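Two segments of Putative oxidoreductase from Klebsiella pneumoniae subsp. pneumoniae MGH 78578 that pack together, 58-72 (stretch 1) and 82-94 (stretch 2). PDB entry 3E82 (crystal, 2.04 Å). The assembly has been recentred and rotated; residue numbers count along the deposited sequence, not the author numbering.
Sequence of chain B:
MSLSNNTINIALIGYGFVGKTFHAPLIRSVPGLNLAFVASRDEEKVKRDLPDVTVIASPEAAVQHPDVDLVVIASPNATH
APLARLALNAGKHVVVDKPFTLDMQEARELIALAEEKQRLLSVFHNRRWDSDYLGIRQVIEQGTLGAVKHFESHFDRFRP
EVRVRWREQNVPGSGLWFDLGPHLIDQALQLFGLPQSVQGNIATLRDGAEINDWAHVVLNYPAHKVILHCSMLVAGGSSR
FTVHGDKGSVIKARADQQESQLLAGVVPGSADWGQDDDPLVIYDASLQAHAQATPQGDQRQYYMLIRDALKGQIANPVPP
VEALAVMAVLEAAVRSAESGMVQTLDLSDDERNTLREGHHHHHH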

# COMPACT_ATOMS: atom_id res chain seq x y z
N SER B 58 -4.78 -30.54 35.29
CA SER B 58 -5.44 -30.75 34.00
C SER B 58 -6.46 -29.69 33.59
O SER B 58 -7.28 -29.25 34.40
CB SER B 58 -6.12 -32.12 33.96
OG SER B 58 -7.29 -32.12 34.74
N PRO B 59 -6.42 -29.29 32.31
CA PRO B 59 -7.32 -28.29 31.73
C PRO B 59 -8.78 -28.71 31.88
O PRO B 59 -9.64 -27.91 32.25
CB PRO B 59 -6.90 -28.25 30.27
CG PRO B 59 -5.45 -28.63 30.32
CD PRO B 59 -5.46 -29.77 31.30
N GLU B 60 -9.05 -29.99 31.60
CA GLU B 60 -10.40 -30.54 31.68
C GLU B 60 -11.00 -30.35 33.07
O GLU B 60 -12.15 -29.92 33.20
CB GLU B 60 -10.38 -32.03 31.34
CG GLU B 60 -9.81 -32.38 29.96
CD GLU B 60 -8.35 -31.97 29.79
OE1 GLU B 60 -7.56 -32.11 30.75
OE2 GLU B 60 -7.99 -31.51 28.68
N ALA B 61 -10.24 -30.67 34.11
CA ALA B 61 -10.72 -30.52 35.48
C ALA B 61 -10.97 -29.05 35.82
O ALA B 61 -11.95 -28.72 36.49
CB ALA B 61 -9.71 -31.12 36.45
N ALA B 62 -10.07 -28.17 35.37
CA ALA B 62 -10.21 -26.74 35.63
C ALA B 62 -11.47 -26.20 34.98
O ALA B 62 -12.28 -25.53 35.62
CB ALA B 62 -8.99 -26.00 35.10
N VAL B 63 -11.64 -26.51 33.70
CA VAL B 63 -12.80 -26.05 32.96
C VAL B 63 -14.12 -26.53 33.56
O VAL B 63 -15.10 -25.80 33.58
CB VAL B 63 -12.71 -26.52 31.49
CG1 VAL B 63 -14.04 -26.32 30.80
CG2 VAL B 63 -11.62 -25.73 30.76
N GLN B 64 -14.14 -27.76 34.06
CA GLN B 64 -15.37 -28.34 34.63
C GLN B 64 -15.62 -28.09 36.12
O GLN B 64 -16.63 -28.54 36.66
CB GLN B 64 -15.39 -29.84 34.36
CG GLN B 64 -15.40 -30.17 32.88
CD GLN B 64 -15.27 -31.66 32.60
OE1 GLN B 64 -14.31 -32.30 33.02
NE2 GLN B 64 -16.23 -32.21 31.87
N HIS B 65 -14.73 -27.36 36.78
CA HIS B 65 -14.89 -27.09 38.21
C HIS B 65 -16.17 -26.27 38.46
O HIS B 65 -16.39 -25.24 37.83
CB HIS B 65 -13.67 -26.35 38.74
CG HIS B 65 -13.51 -26.39 40.23
ND1 HIS B 65 -14.42 -25.80 41.09
CD2 HIS B 65 -12.52 -26.88 41.00
CE1 HIS B 65 -13.98 -25.93 42.33
NE2 HIS B 65 -12.83 -26.58 42.31
N PRO B 66 -17.02 -26.73 39.40
CA PRO B 66 -18.27 -26.05 39.75
C PRO B 66 -18.14 -24.60 40.20
O PRO B 66 -19.05 -23.81 40.00
CB PRO B 66 -18.87 -26.95 40.84
CG PRO B 66 -17.66 -27.58 41.47
CD PRO B 66 -16.80 -27.90 40.27
N ASP B 67 -17.02 -24.25 40.81
CA ASP B 67 -16.82 -22.88 41.29
C ASP B 67 -16.38 -21.92 40.19
O ASP B 67 -16.20 -20.73 40.45
CB ASP B 67 -15.80 -22.84 42.42
CG ASP B 67 -16.31 -23.48 43.70
OD1 ASP B 67 -17.52 -23.79 43.77
OD2 ASP B 67 -15.50 -23.66 44.63
N VAL B 68 -16.21 -22.43 38.98
CA VAL B 68 -15.80 -21.61 37.85
C VAL B 68 -17.03 -21.07 37.11
O VAL B 68 -17.97 -21.81 36.84
CB VAL B 68 -14.92 -22.43 36.85
CG1 VAL B 68 -14.74 -21.67 35.54
CG2 VAL B 68 -13.55 -22.70 37.48
N ASP B 69 -17.01 -19.77 36.80
CA ASP B 69 -18.11 -19.12 36.08
C ASP B 69 -17.65 -18.84 34.66
O ASP B 69 -18.42 -18.97 33.70
CB ASP B 69 -18.48 -17.77 36.72
CG ASP B 69 -18.95 -17.91 38.16
OD1 ASP B 69 -19.84 -18.75 38.42
OD2 ASP B 69 -18.45 -17.16 39.02
N LEU B 70 -16.40 -18.43 34.53
CA LEU B 70 -15.84 -18.08 33.23
C LEU B 70 -14.49 -18.73 32.99
O LEU B 70 -13.60 -18.68 33.84
CB LEU B 70 -15.70 -16.56 33.13
CG LEU B 70 -14.88 -15.99 31.97
CD1 LEU B 70 -15.52 -16.34 30.64
CD2 LEU B 70 -14.76 -14.49 32.14
N VAL B 71 -14.33 -19.30 31.81
CA VAL B 71 -13.08 -19.94 31.41
C VAL B 71 -12.35 -19.08 30.39
O VAL B 71 -12.95 -18.64 29.40
CB VAL B 71 -13.36 -21.34 30.79
CG1 VAL B 71 -12.09 -21.93 30.19
CG2 VAL B 71 -13.93 -22.28 31.86
N VAL B 72 -11.07 -18.81 30.63
CA VAL B 72 -10.25 -18.02 29.71
C VAL B 72 -9.22 -19.01 29.14
O VAL B 72 -8.34 -19.49 29.86
CB VAL B 72 -9.52 -16.85 30.44
CG1 VAL B 72 -8.56 -16.16 29.48
CG2 VAL B 72 -10.54 -15.84 30.97
N PRO B 82 -11.43 -27.58 21.16
CA PRO B 82 -11.92 -28.64 22.06
C PRO B 82 -12.20 -28.18 23.50
O PRO B 82 -13.21 -28.58 24.07
CB PRO B 82 -10.82 -29.70 21.97
CG PRO B 82 -9.60 -28.94 21.57
CD PRO B 82 -10.13 -27.94 20.58
N LEU B 83 -11.33 -27.36 24.08
CA LEU B 83 -11.54 -26.87 25.44
C LEU B 83 -12.74 -25.92 25.53
O LEU B 83 -13.46 -25.91 26.53
CB LEU B 83 -10.29 -26.17 25.98
CG LEU B 83 -9.14 -27.10 26.40
CD1 LEU B 83 -7.89 -26.29 26.71
CD2 LEU B 83 -9.58 -27.91 27.61
N ALA B 84 -12.94 -25.12 24.48
CA ALA B 84 -14.06 -24.19 24.45
C ALA B 84 -15.32 -25.04 24.41
O ALA B 84 -16.32 -24.73 25.05
CB ALA B 84 -13.97 -23.30 23.22
N ARG B 85 -15.25 -26.12 23.64
CA ARG B 85 -16.38 -27.04 23.50
C ARG B 85 -16.73 -27.65 24.86
O ARG B 85 -17.89 -27.70 25.25
CB ARG B 85 -16.01 -28.15 22.52
CG ARG B 85 -17.19 -28.72 21.77
CD ARG B 85 -16.74 -29.75 20.74
NE ARG B 85 -17.57 -29.73 19.55
CZ ARG B 85 -17.35 -28.95 18.49
NH1 ARG B 85 -16.32 -28.12 18.49
NH2 ARG B 85 -18.16 -29.00 17.44
N LEU B 86 -15.70 -28.11 25.57
CA LEU B 86 -15.88 -28.72 26.88
C LEU B 86 -16.43 -27.71 27.88
O LEU B 86 -17.34 -28.02 28.65
CB LEU B 86 -14.54 -29.26 27.38
CG LEU B 86 -14.65 -30.14 28.63
CD1 LEU B 86 -15.44 -31.40 28.29
CD2 LEU B 86 -13.26 -30.51 29.12
N ALA B 87 -15.87 -26.51 27.87
CA ALA B 87 -16.31 -25.46 28.79
C ALA B 87 -17.79 -25.13 28.59
O ALA B 87 -18.56 -25.07 29.56
CB ALA B 87 -15.47 -24.20 28.58
N LEU B 88 -18.19 -24.92 27.34
CA LEU B 88 -19.57 -24.60 27.01
C LEU B 88 -20.52 -25.72 27.44
O LEU B 88 -21.55 -25.46 28.06
CB LEU B 88 -19.73 -24.34 25.51
CG LEU B 88 -19.11 -23.02 25.00
CD1 LEU B 88 -19.31 -22.92 23.49
CD2 LEU B 88 -19.78 -21.84 25.70
N ASN B 89 -20.17 -26.96 27.10
CA ASN B 89 -21.00 -28.10 27.48
C ASN B 89 -21.08 -28.23 29.01
O ASN B 89 -22.02 -28.82 29.54
CB ASN B 89 -20.43 -29.39 26.86
CG ASN B 89 -20.92 -29.61 25.43
OD1 ASN B 89 -20.19 -30.10 24.57
ND2 ASN B 89 -22.18 -29.26 25.18
N ALA B 90 -20.10 -27.64 29.70
CA ALA B 90 -20.07 -27.67 31.16
C ALA B 90 -20.81 -26.48 31.75
O ALA B 90 -20.76 -26.23 32.96
CB ALA B 90 -18.62 -27.67 31.65
N GLY B 91 -21.51 -25.73 30.90
CA GLY B 91 -22.25 -24.58 31.36
C GLY B 91 -21.40 -23.38 31.76
O GLY B 91 -21.85 -22.55 32.56
N LYS B 92 -20.18 -23.27 31.23
CA LYS B 92 -19.32 -22.14 31.57
C LYS B 92 -19.28 -21.09 30.46
O LYS B 92 -19.50 -21.40 29.30
CB LYS B 92 -17.88 -22.61 31.85
CG LYS B 92 -17.64 -23.17 33.26
CD LYS B 92 -18.51 -24.38 33.55
CE LYS B 92 -18.08 -25.09 34.84
NZ LYS B 92 -18.44 -24.35 36.07
N HIS B 93 -19.00 -19.85 30.84
CA HIS B 93 -18.86 -18.77 29.87
C HIS B 93 -17.44 -18.96 29.37
O HIS B 93 -16.58 -19.46 30.10
CB HIS B 93 -19.00 -17.41 30.55
CG HIS B 93 -20.38 -17.15 31.06
ND1 HIS B 93 -21.48 -17.07 30.24
CD2 HIS B 93 -20.84 -16.98 32.33
CE1 HIS B 93 -22.56 -16.86 30.97
NE2 HIS B 93 -22.20 -16.80 32.24
N VAL B 94 -17.17 -18.55 28.13
CA VAL B 94 -15.85 -18.75 27.57
C VAL B 94 -15.25 -17.59 26.79
O VAL B 94 -15.93 -16.96 25.98
CB VAL B 94 -15.85 -19.98 26.63
CG1 VAL B 94 -14.44 -20.24 26.11
CG2 VAL B 94 -16.40 -21.20 27.36
O HOH W 1 -19.07 -27.38 36.88
O HOH W 2 -21.18 -20.04 34.28

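Each stretch runs from helix through loop to strand, and the two pack side by side, helix against helix and strand beside parallel strand. The helix axes approach to 9.3 Å with a crossing angle of -34°; Val 63 packs against Ala 87 between them. Val 63, with chi1 t (167°), sets CG1 3.4 Å from CB of Ala 87 and 3.2 Å from its CA; with only a methyl at Ala 87, the valine rests on the opposing backbone itself. Larger side chains pack around this point. Leu 83, in the m,t rotamer, points its CA-to-CB bond sideways, yet its end comes nearer, bringing CD2 to 3.8 Å from CB of Pro 59 and 4.3 Å from CG2 of Val 63. Leu 86, its CA-to-CB bond toward stretch 1, lays CD2 in its t,p rotamer 3.8 Å from CA of Glu 60.

Lys 92 ties the loops together and is buried despite its charge. The backbone sets Lys 92 CB 4.0 Å from CG2 of Val 71, and chi1 m (-81°) places CG 4.0 Å from CG1 of Val 68; chi2 p, chi3 t and chi4 p then carry NZ to the turn. NZ donates to His 65 O (2.8 Å) and Val 68 O (2.7 Å), the carbonyls of the first and last residues of a type I turn. Water 1 accepts a weak third bond from NZ at 3.2 Å and donates to Gln 64 O at 2.7 Å. Lysine suits the site by combining apolar length with a terminal donor. Just before it, Gly 91 takes positive phi (72°), which favours glycine.

The strands join through His 93 N to Asp 69 O (3.0 Å) and Val 71 N to His 93 O (2.8 Å), both nearly linear. Val 71 (chi1 t) also sets CG2 4.1 Å from CB of Ala 87, linking sheet to helix.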